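Local atomic coordinates of spindle assembly abnormal protein 6 homolog (Drosophila melanogaster, PDB entry 5AL7), a protein that forms the central scaffold of the centriole, its homodimers joining through their globular heads into the cartwheel that ensures ninefold symmetry. Residues A[63-77]-A[154-168]. The protein carries 1 engineered substitution. Residues are numbered along the deposited sequence; the frame is centred on the assembly and turned at random.
Sequences LRLTEKSDQRRMYIT and LPCRSAPLNTVLFYI
Strands 74-77 and 154-158 pair antiparallel, I76 and R157 forming the hydrogen-bonded pair: I76 N donates to R157 O (2.8 Å) and R157 N to I76 O. A third bond, A159 N to M74 O at 3.0 Å, holds the chain just before it turns at P160, the N-cap, into helix 161-168. The R64 guanidinium lies flat on the Y167 ring, planes 12° apart, a cation-pi stack with R64 CZ 4.0 Å from the centroid of the Y167 ring. A bend at chi3 (-79°) lays the arginine chain along the ring, with CD over its centre; F166 covers the opposite face. M74 SD reaches the same ring obliquely, 4.0 Å from Y167 CD2, a Met-aromatic contact. I76 CD1 touches A159 CB (3.6 Å) and T163 CG2, and I168 CD1 rests on R72 CA and CG. Replacing Y167 with an alanine would probably leave the R64 guanidinium without its stacking partner and open a gap beside M74. Y167 OH is hydrogen-bonded to M17 N, and R64 NH2 forms a salt bridge with E53. Strand 70-80 lies between 60-67 and 149-158, the latter also pairing with 136-142; helix 161-187, leading into the coiled coil, meets I168 of the second subunit through I168.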
ATOM      1  N   LEU A  63      -2.501   9.096 -18.516  1.00 20.84           N
ATOM      2  CA  LEU A  63      -3.000   7.724 -18.501  1.00 32.13           C
ATOM      3  C   LEU A  63      -1.925   6.808 -17.943  1.00 30.47           C
ATOM      4  O   LEU A  63      -0.811   6.747 -18.471  1.00 31.77           O
ATOM      5  CB  LEU A  63      -3.400   7.243 -19.898  1.00 20.62           C
ATOM      6  CG  LEU A  63      -4.457   7.998 -20.695  1.00 33.65           C
ATOM      7  CD1 LEU A  63      -4.526   7.469 -22.120  1.00 38.85           C
ATOM      8  CD2 LEU A  63      -5.793   7.858 -20.024  1.00 39.16           C
ATOM      9  N   ARG A  64      -2.242   6.125 -16.855  1.00 28.12           N
ATOM     10  CA  ARG A  64      -1.309   5.180 -16.265  1.00 35.48           C
ATOM     11  C   ARG A  64      -1.785   3.759 -16.442  1.00 33.34           C
ATOM     12  O   ARG A  64      -2.945   3.431 -16.181  1.00 40.44           O
ATOM     13  CB  ARG A  64      -1.085   5.486 -14.782  1.00 34.96           C
ATOM     14  CG  ARG A  64      -0.137   6.649 -14.558  1.00 32.02           C
ATOM     15  CD  ARG A  64       0.046   6.940 -13.094  1.00 22.21           C
ATOM     16  NE  ARG A  64      -1.085   7.700 -12.580  1.00 21.46           N
ATOM     17  CZ  ARG A  64      -1.968   7.207 -11.726  1.00 36.54           C
ATOM     18  NH1 ARG A  64      -1.818   5.966 -11.256  1.00 36.97           N
ATOM     19  NH2 ARG A  64      -2.980   7.963 -11.322  1.00 26.32           N
ATOM     20  N   LEU A  65      -0.867   2.915 -16.887  1.00 25.44           N
ATOM     21  CA  LEU A  65      -1.154   1.507 -17.103  1.00 29.76           C
ATOM     22  C   LEU A  65      -0.233   0.650 -16.240  1.00 26.26           C
ATOM     23  O   LEU A  65       0.992   0.759 -16.340  1.00 41.00           O
ATOM     24  CB  LEU A  65      -0.986   1.175 -18.580  1.00 39.66           C
ATOM     25  CG  LEU A  65      -1.570  -0.108 -19.144  1.00 29.40           C
ATOM     26  CD1 LEU A  65      -3.090  -0.009 -19.231  1.00 26.38           C
ATOM     27  CD2 LEU A  65      -0.947  -0.320 -20.499  1.00 23.35           C
ATOM     28  N   THR A  66      -0.806  -0.174 -15.371  1.00 23.99           N
ATOM     29  CA  THR A  66       0.019  -1.018 -14.499  1.00 30.93           C
ATOM     30  C   THR A  66      -0.268  -2.501 -14.732  1.00 29.51           C
ATOM     31  O   THR A  66      -1.403  -2.873 -14.997  1.00 31.49           O
ATOM     32  CB  THR A  66      -0.214  -0.708 -13.003  1.00 27.97           C
ATOM     33  OG1 THR A  66      -1.568  -1.018 -12.649  1.00 36.77           O
ATOM     34  CG2 THR A  66       0.067   0.745 -12.698  1.00 22.25           C
ATOM     35  N   GLU A  67       0.750  -3.354 -14.687  1.00 28.26           N
ATOM     36  CA  GLU A  67       0.473  -4.783 -14.770  1.00 20.64           C
ATOM     37  C   GLU A  67      -0.091  -5.256 -13.439  1.00 28.79           C
ATOM     38  O   GLU A  67       0.547  -5.093 -12.407  1.00 32.60           O
ATOM     39  CB  GLU A  67       1.720  -5.558 -15.136  1.00 21.01           C
ATOM     40  CG  GLU A  67       2.149  -5.357 -16.557  1.00 20.98           C
ATOM     41  CD  GLU A  67       3.255  -6.296 -16.958  1.00 47.91           C
ATOM     42  OE1 GLU A  67       3.157  -7.512 -16.640  1.00 39.63           O
ATOM     43  OE2 GLU A  67       4.212  -5.812 -17.604  1.00 56.67           O
ATOM     44  N   LYS A  68      -1.269  -5.868 -13.468  1.00 27.12           N
ATOM     45  CA  LYS A  68      -1.970  -6.249 -12.244  1.00 22.20           C
ATOM     46  C   LYS A  68      -1.102  -7.051 -11.293  1.00 35.18           C
ATOM     47  O   LYS A  68      -1.086  -6.792 -10.097  1.00 37.98           O
ATOM     48  CB  LYS A  68      -3.217  -7.055 -12.586  1.00 22.93           C
ATOM     49  CG  LYS A  68      -4.231  -7.168 -11.463  1.00 32.46           C
ATOM     50  CD  LYS A  68      -5.332  -8.135 -11.841  1.00 36.25           C
ATOM     51  CE  LYS A  68      -6.306  -8.401 -10.711  1.00 48.58           C
ATOM     52  NZ  LYS A  68      -7.307  -9.440 -11.128  1.00 63.45           N
ATOM     53  N   SER A  69      -0.371  -8.012 -11.848  1.00 48.17           N
ATOM     54  CA  SER A  69       0.486  -8.924 -11.093  1.00 34.67           C
ATOM     55  C   SER A  69       1.648  -8.207 -10.389  1.00 35.89           C
ATOM     56  O   SER A  69       2.075  -8.599  -9.298  1.00 48.19           O
ATOM     57  CB  SER A  69       1.020 -10.008 -12.024  1.00 25.95           C
ATOM     58  OG  SER A  69       1.876  -9.445 -12.996  1.00 36.76           O
ATOM     59  N   ASP A  70       2.175  -7.170 -11.027  1.00 31.09           N
ATOM     60  CA  ASP A  70       3.232  -6.356 -10.432  1.00 40.82           C
ATOM     61  C   ASP A  70       3.041  -4.907 -10.845  1.00 42.64           C
ATOM     62  O   ASP A  70       3.462  -4.507 -11.935  1.00 39.12           O
ATOM     63  CB  ASP A  70       4.625  -6.840 -10.851  1.00 35.35           C
ATOM     64  CG  ASP A  70       5.734  -6.264  -9.974  1.00 42.56           C
ATOM     65  OD1 ASP A  70       5.507  -5.223  -9.329  1.00 58.79           O
ATOM     66  OD2 ASP A  70       6.843  -6.833  -9.939  1.00 44.01           O
ATOM     67  N   GLN A  71       2.433  -4.117  -9.958  1.00 35.18           N
ATOM     68  CA  GLN A  71       2.100  -2.738 -10.294  1.00 27.84           C
ATOM     69  C   GLN A  71       3.330  -1.852 -10.400  1.00 28.88           C
ATOM     70  O   GLN A  71       3.218  -0.693 -10.764  1.00 41.53           O
ATOM     71  CB  GLN A  71       1.112  -2.163  -9.283  1.00 21.95           C
ATOM     72  CG  GLN A  71      -0.297  -2.728  -9.431  1.00 28.31           C
ATOM     73  CD  GLN A  71      -1.381  -1.766  -8.944  1.00 37.64           C
ATOM     74  OE1 GLN A  71      -1.829  -0.878  -9.686  1.00 27.69           O
ATOM     75  NE2 GLN A  71      -1.826  -1.955  -7.703  1.00 38.59           N
ATOM     76  N   ARG A  72       4.502  -2.408 -10.104  1.00 28.14           N
ATOM     77  CA  ARG A  72       5.772  -1.719 -10.318  1.00 22.62           C
ATOM     78  C   ARG A  72       6.066  -1.592 -11.807  1.00 28.12           C
ATOM     79  O   ARG A  72       6.888  -0.774 -12.223  1.00 22.86           O
ATOM     80  CB  ARG A  72       6.909  -2.470  -9.635  1.00 23.77           C
ATOM     81  CG  ARG A  72       6.823  -2.468  -8.125  1.00 31.55           C
ATOM     82  CD  ARG A  72       8.003  -3.186  -7.549  1.00 39.64           C
ATOM     83  NE  ARG A  72       7.966  -4.616  -7.823  1.00 41.34           N
ATOM     84  CZ  ARG A  72       8.975  -5.432  -7.557  1.00 44.60           C
ATOM     85  NH1 ARG A  72      10.085  -4.936  -7.024  1.00 45.16           N
ATOM     86  NH2 ARG A  72       8.882  -6.731  -7.823  1.00 45.01           N
ATOM     87  N   ARG A  73       5.450  -2.471 -12.598  1.00 32.14           N
ATOM     88  CA  ARG A  73       5.554  -2.426 -14.056  1.00 30.79           C
ATOM     89  C   ARG A  73       4.583  -1.376 -14.607  1.00 26.14           C
ATOM     90  O   ARG A  73       3.438  -1.691 -14.945  1.00 23.74           O
ATOM     91  CB  ARG A  73       5.284  -3.805 -14.673  1.00 29.15           C
ATOM     92  CG  ARG A  73       6.069  -4.958 -14.038  1.00 28.66           C
ATOM     93  CD  ARG A  73       6.421  -6.018 -15.086  1.00 49.75           C
ATOM     94  NE  ARG A  73       7.805  -5.906 -15.551  1.00 67.93           N
ATOM     95  CZ  ARG A  73       8.241  -6.299 -16.749  1.00 81.32           C
ATOM     96  NH1 ARG A  73       7.400  -6.815 -17.641  1.00 81.19           N
ATOM     97  NH2 ARG A  73       9.524  -6.152 -17.068  1.00 81.26           N
ATOM     98  N   MET A  74       5.043  -0.127 -14.649  1.00 20.61           N
ATOM     99  CA  MET A  74       4.198   1.012 -14.986  1.00 20.12           C
ATOM    100  C   MET A  74       4.567   1.710 -16.285  1.00 34.63           C
ATOM    101  O   MET A  74       5.738   1.986 -16.553  1.00 40.42           O
ATOM    102  CB  MET A  74       4.229   2.019 -13.837  1.00 42.24           C
ATOM    103  CG  MET A  74       3.082   3.005 -13.824  1.00 46.81           C
ATOM    104  SD  MET A  74       3.165   3.998 -12.336  1.00 32.22           S
ATOM    105  CE  MET A  74       2.611   2.807 -11.121  1.00 30.40           C
ATOM    106  N   TYR A  75       3.540   2.031 -17.063  1.00 35.21           N
ATOM    107  CA  TYR A  75       3.688   2.704 -18.355  1.00 36.21           C
ATOM    108  C   TYR A  75       2.810   3.929 -18.341  1.00 30.61           C
ATOM    109  O   TYR A  75       1.629   3.847 -17.989  1.00 27.02           O
ATOM    110  CB  TYR A  75       3.313   1.772 -19.513  1.00 27.29           C
ATOM    111  CG  TYR A  75       4.016   0.447 -19.415  1.00 20.35           C
ATOM    112  CD1 TYR A  75       5.299   0.279 -19.918  1.00 28.14           C
ATOM    113  CD2 TYR A  75       3.415  -0.622 -18.777  1.00 20.12           C
ATOM    114  CE1 TYR A  75       5.956  -0.951 -19.818  1.00 30.88           C
ATOM    115  CE2 TYR A  75       4.063  -1.847 -18.671  1.00 30.05           C
ATOM    116  CZ  TYR A  75       5.328  -2.006 -19.192  1.00 27.57           C
ATOM    117  OH  TYR A  75       5.964  -3.219 -19.066  1.00 36.31           O
ATOM    118  N   ILE A  76       3.407   5.078 -18.627  1.00 23.33           N
ATOM    119  CA  ILE A  76       2.703   6.340 -18.465  1.00 23.82           C
ATOM    120  C   ILE A  76       2.638   7.117 -19.761  1.00 29.56           C
ATOM    121  O   ILE A  76       3.645   7.246 -20.456  1.00 21.11           O
ATOM    122  CB  ILE A  76       3.374   7.217 -17.390  1.00 23.39           C
ATOM    123  CG1 ILE A  76       3.359   6.500 -16.043  1.00 39.40           C
ATOM    124  CG2 ILE A  76       2.686   8.566 -17.297  1.00 27.08           C
ATOM    125  CD1 ILE A  76       3.937   7.308 -14.916  1.00 50.14           C
ATOM    126  N   THR A  77       1.447   7.628 -20.071  1.00 27.49           N
ATOM    127  CA  THR A  77       1.252   8.559 -21.181  1.00 22.99           C
ATOM    128  C   THR A  77       0.786   9.920 -20.684  1.00 24.83           C
ATOM    129  O   THR A  77      -0.277  10.044 -20.065  1.00 25.85           O
ATOM    130  CB  THR A  77       0.227   8.023 -22.192  1.00 29.63           C
ATOM    131  OG1 THR A  77       0.809   6.935 -22.920  1.00 52.75           O
ATOM    132  CG2 THR A  77      -0.139   9.092 -23.174  1.00 27.33           C
ATOM    133  N   LEU A 154      -1.046   7.158 -28.930  1.00 37.15           N
ATOM    134  CA  LEU A 154      -0.416   8.097 -27.983  1.00 33.55           C
ATOM    135  C   LEU A 154       1.007   7.686 -27.583  1.00 39.59           C
ATOM    136  O   LEU A 154       1.247   6.530 -27.246  1.00 35.94           O
ATOM    137  CB  LEU A 154      -1.260   8.218 -26.708  1.00 24.08           C
ATOM    138  CG  LEU A 154      -2.664   8.805 -26.794  1.00 23.25           C
ATOM    139  CD1 LEU A 154      -3.395   8.561 -25.501  1.00 22.54           C
ATOM    140  CD2 LEU A 154      -2.608  10.265 -27.128  1.00 24.64           C
ATOM    141  N   PRO A 155       1.939   8.651 -27.539  1.00 31.87           N
ATOM    142  CA  PRO A 155       3.323   8.371 -27.137  1.00 27.99           C
ATOM    143  C   PRO A 155       3.396   7.963 -25.671  1.00 36.65           C
ATOM    144  O   PRO A 155       3.079   8.756 -24.784  1.00 59.41           O
ATOM    145  CB  PRO A 155       4.048   9.700 -27.380  1.00 26.69           C
ATOM    146  CG  PRO A 155       3.124  10.520 -28.185  1.00 27.34           C
ATOM    147  CD  PRO A 155       1.742  10.073 -27.843  1.00 34.03           C
ATOM    148  N   CYS A 156       3.742   6.702 -25.443  1.00 38.81           N
ATOM    149  CA  CYS A 156       3.802   6.116 -24.105  1.00 34.41           C
ATOM    150  C   CYS A 156       5.228   5.878 -23.621  1.00 31.69           C
ATOM    151  O   CYS A 156       6.126   5.609 -24.404  1.00 39.23           O
ATOM    152  CB  CYS A 156       3.033   4.806 -24.080  1.00 33.51           C
ATOM    153  SG  CYS A 156       2.439   4.411 -22.473  1.00 27.08           S
ATOM    154  N   ARG A 157       5.409   5.948 -22.312  1.00 32.50           N
ATOM    155  CA  ARG A 157       6.727   5.915 -21.709  1.00 28.68           C
ATOM    156  C   ARG A 157       6.812   4.853 -20.629  1.00 33.21           C
ATOM    157  O   ARG A 157       5.815   4.520 -19.980  1.00 21.96           O
ATOM    158  CB  ARG A 157       7.038   7.299 -21.134  1.00 45.79           C
ATOM    159  CG  ARG A 157       8.449   7.520 -20.666  1.00 62.66           C
ATOM    160  CD  ARG A 157       8.450   8.414 -19.431  1.00 74.00           C
ATOM    161  NE  ARG A 157       9.709   9.138 -19.244  1.00 77.85           N
ATOM    162  CZ  ARG A 157      10.795   8.608 -18.691  1.00 81.94           C
ATOM    163  NH1 ARG A 157      10.788   7.343 -18.289  1.00 78.99           N
ATOM    164  NH2 ARG A 157      11.895   9.337 -18.552  1.00 85.80           N
ATOM    165  N   SER A 158       7.997   4.291 -20.448  1.00 42.62           N
ATOM    166  CA  SER A 158       8.209   3.383 -19.328  1.00 36.31           C
ATOM    167  C   SER A 158       8.561   4.196 -18.085  1.00 36.72           C
ATOM    168  O   SER A 158       9.608   4.848 -18.044  1.00 43.10           O
ATOM    169  CB  SER A 158       9.295   2.379 -19.638  1.00 26.00           C
ATOM    170  OG  SER A 158       9.213   1.334 -18.700  1.00 41.34           O
ATOM    171  N   ALA A 159       7.665   4.206 -17.103  1.00 27.86           N
ATOM    172  CA  ALA A 159       7.814   5.072 -15.934  1.00 29.62           C
ATOM    173  C   ALA A 159       9.115   4.837 -15.162  1.00 37.68           C
ATOM    174  O   ALA A 159       9.465   3.696 -14.822  1.00 36.51           O
ATOM    175  CB  ALA A 159       6.627   4.899 -15.013  1.00 31.48           C
ATOM    176  N   PRO A 160       9.846   5.924 -14.888  1.00 41.59           N
ATOM    177  CA  PRO A 160      11.080   5.873 -14.097  1.00 31.36           C
ATOM    178  C   PRO A 160      10.800   5.638 -12.612  1.00 31.77           C
ATOM    179  O   PRO A 160       9.711   5.960 -12.116  1.00 27.29           O
ATOM    180  CB  PRO A 160      11.695   7.247 -14.332  1.00 30.47           C
ATOM    181  CG  PRO A 160      10.544   8.126 -14.620  1.00 28.59           C
ATOM    182  CD  PRO A 160       9.531   7.288 -15.338  1.00 26.74           C
ATOM    183  N   LEU A 161      11.787   5.083 -11.915  1.00 49.24           N
ATOM    184  CA  LEU A 161      11.613   4.632 -10.532  1.00 49.10           C
ATOM    185  C   LEU A 161      11.020   5.662  -9.597  1.00 40.83           C
ATOM    186  O   LEU A 161      10.132   5.341  -8.813  1.00 39.03           O
ATOM    187  CB  LEU A 161      12.946   4.153  -9.963  1.00 50.94           C
ATOM    188  CG  LEU A 161      13.046   2.637  -9.985  1.00 56.37           C
ATOM    189  CD1 LEU A 161      13.051   2.130 -11.438  1.00 50.10           C
ATOM    190  CD2 LEU A 161      14.285   2.191  -9.231  1.00 60.43           C
ATOM    191  N   ASN A 162      11.471   6.903  -9.699  1.00 35.50           N
ATOM    192  CA  ASN A 162      10.962   7.910  -8.788  1.00 38.43           C
ATOM    193  C   ASN A 162       9.448   8.043  -8.888  1.00 41.15           C
ATOM    194  O   ASN A 162       8.738   8.000  -7.872  1.00 46.53           O
ATOM    195  CB  ASN A 162      11.615   9.258  -9.043  1.00 47.65           C
ATOM    196  CG  ASN A 162      11.447  10.197  -7.867  1.00 75.10           C
ATOM    197  OD1 ASN A 162      10.755  11.217  -7.958  1.00 78.25           O
ATOM    198  ND2 ASN A 162      12.052   9.833  -6.734  1.00 80.47           N
ATOM    199  N   THR A 163       8.958   8.124 -10.122  1.00 40.07           N
ATOM    200  CA  THR A 163       7.536   8.300 -10.385  1.00 32.69           C
ATOM    201  C   THR A 163       6.727   7.093  -9.934  1.00 30.87           C
ATOM    202  O   THR A 163       5.671   7.227  -9.296  1.00 27.25           O
ATOM    203  CB  THR A 163       7.284   8.519 -11.873  1.00 42.41           C
ATOM    204  OG1 THR A 163       8.234   9.464 -12.387  1.00 36.77           O
ATOM    205  CG2 THR A 163       5.858   8.992 -12.111  1.00 25.07           C
ATOM    206  N   VAL A 164       7.238   5.910 -10.262  1.00 25.00           N
ATOM    207  CA  VAL A 164       6.590   4.671  -9.869  1.00 30.43           C
ATOM    208  C   VAL A 164       6.440   4.588  -8.364  1.00 28.99           C
ATOM    209  O   VAL A 164       5.369   4.261  -7.848  1.00 24.36           O
ATOM    210  CB  VAL A 164       7.375   3.450 -10.352  1.00 31.15           C
ATOM    211  CG1 VAL A 164       6.699   2.181  -9.893  1.00 23.82           C
ATOM    212  CG2 VAL A 164       7.474   3.465 -11.860  1.00 36.76           C
ATOM    213  N   LEU A 165       7.524   4.921  -7.673  1.00 31.48           N
ATOM    214  CA  LEU A 165       7.564   4.890  -6.221  1.00 27.13           C
ATOM    215  C   LEU A 165       6.558   5.868  -5.651  1.00 37.06           C
ATOM    216  O   LEU A 165       5.916   5.580  -4.641  1.00 27.35           O
ATOM    217  CB  LEU A 165       8.983   5.184  -5.737  1.00 28.83           C
ATOM    218  CG  LEU A 165       9.278   5.066  -4.246  1.00 45.92           C
ATOM    219  CD1 LEU A 165       8.706   3.758  -3.744  1.00 50.14           C
ATOM    220  CD2 LEU A 165      10.786   5.110  -4.029  1.00 31.96           C
ATOM    221  N   PHE A 166       6.406   7.008  -6.327  1.00 27.06           N
ATOM    222  CA  PHE A 166       5.410   8.001  -5.949  1.00 27.24           C
ATOM    223  C   PHE A 166       3.993   7.421  -6.010  1.00 34.90           C
ATOM    224  O   PHE A 166       3.207   7.545  -5.057  1.00 39.19           O
ATOM    225  CB  PHE A 166       5.511   9.229  -6.853  1.00 36.28           C
ATOM    226  CG  PHE A 166       4.361  10.191  -6.701  1.00 37.54           C
ATOM    227  CD1 PHE A 166       4.337  11.095  -5.646  1.00 29.85           C
ATOM    228  CD2 PHE A 166       3.295  10.176  -7.597  1.00 40.53           C
ATOM    229  CE1 PHE A 166       3.277  11.974  -5.497  1.00 32.98           C
ATOM    230  CE2 PHE A 166       2.238  11.047  -7.452  1.00 40.48           C
ATOM    231  CZ  PHE A 166       2.225  11.948  -6.400  1.00 39.57           C
ATOM    232  N   TYR A 167       3.645   6.813  -7.139  1.00 29.29           N
ATOM    233  CA  TYR A 167       2.289   6.286  -7.278  1.00 24.09           C
ATOM    234  C   TYR A 167       2.013   5.060  -6.389  1.00 24.21           C
ATOM    235  O   TYR A 167       0.930   4.925  -5.815  1.00 24.45           O
ATOM    236  CB  TYR A 167       1.997   5.977  -8.742  1.00 22.96           C
ATOM    237  CG  TYR A 167       1.798   7.226  -9.566  1.00 25.04           C
ATOM    238  CD1 TYR A 167       0.712   8.073  -9.336  1.00 23.44           C
ATOM    239  CD2 TYR A 167       2.688   7.559 -10.577  1.00 25.98           C
ATOM    240  CE1 TYR A 167       0.529   9.218 -10.082  1.00 23.79           C
ATOM    241  CE2 TYR A 167       2.511   8.700 -11.327  1.00 25.80           C
ATOM    242  CZ  TYR A 167       1.428   9.527 -11.079  1.00 28.25           C
ATOM    243  OH  TYR A 167       1.266  10.667 -11.838  1.00 25.60           O
ATOM    244  N   ILE A 168       2.981   4.169  -6.257  1.00 24.33           N
ATOM    245  CA  ILE A 168       2.766   2.997  -5.418  1.00 34.00           C
ATOM    246  C   ILE A 168       2.716   3.392  -3.930  1.00 30.39           C
ATOM    247  O   ILE A 168       1.908   2.849  -3.163  1.00 26.54           O
ATOM    248  CB  ILE A 168       3.850   1.912  -5.693  1.00 38.70           C
ATOM    249  CG1 ILE A 168       3.480   1.142  -6.957  1.00 36.04           C
ATOM    250  CG2 ILE A 168       3.965   0.935  -4.558  1.00 25.88           C
ATOM    251  CD1 ILE A 168       4.638   0.593  -7.671  1.00 48.14           C
TER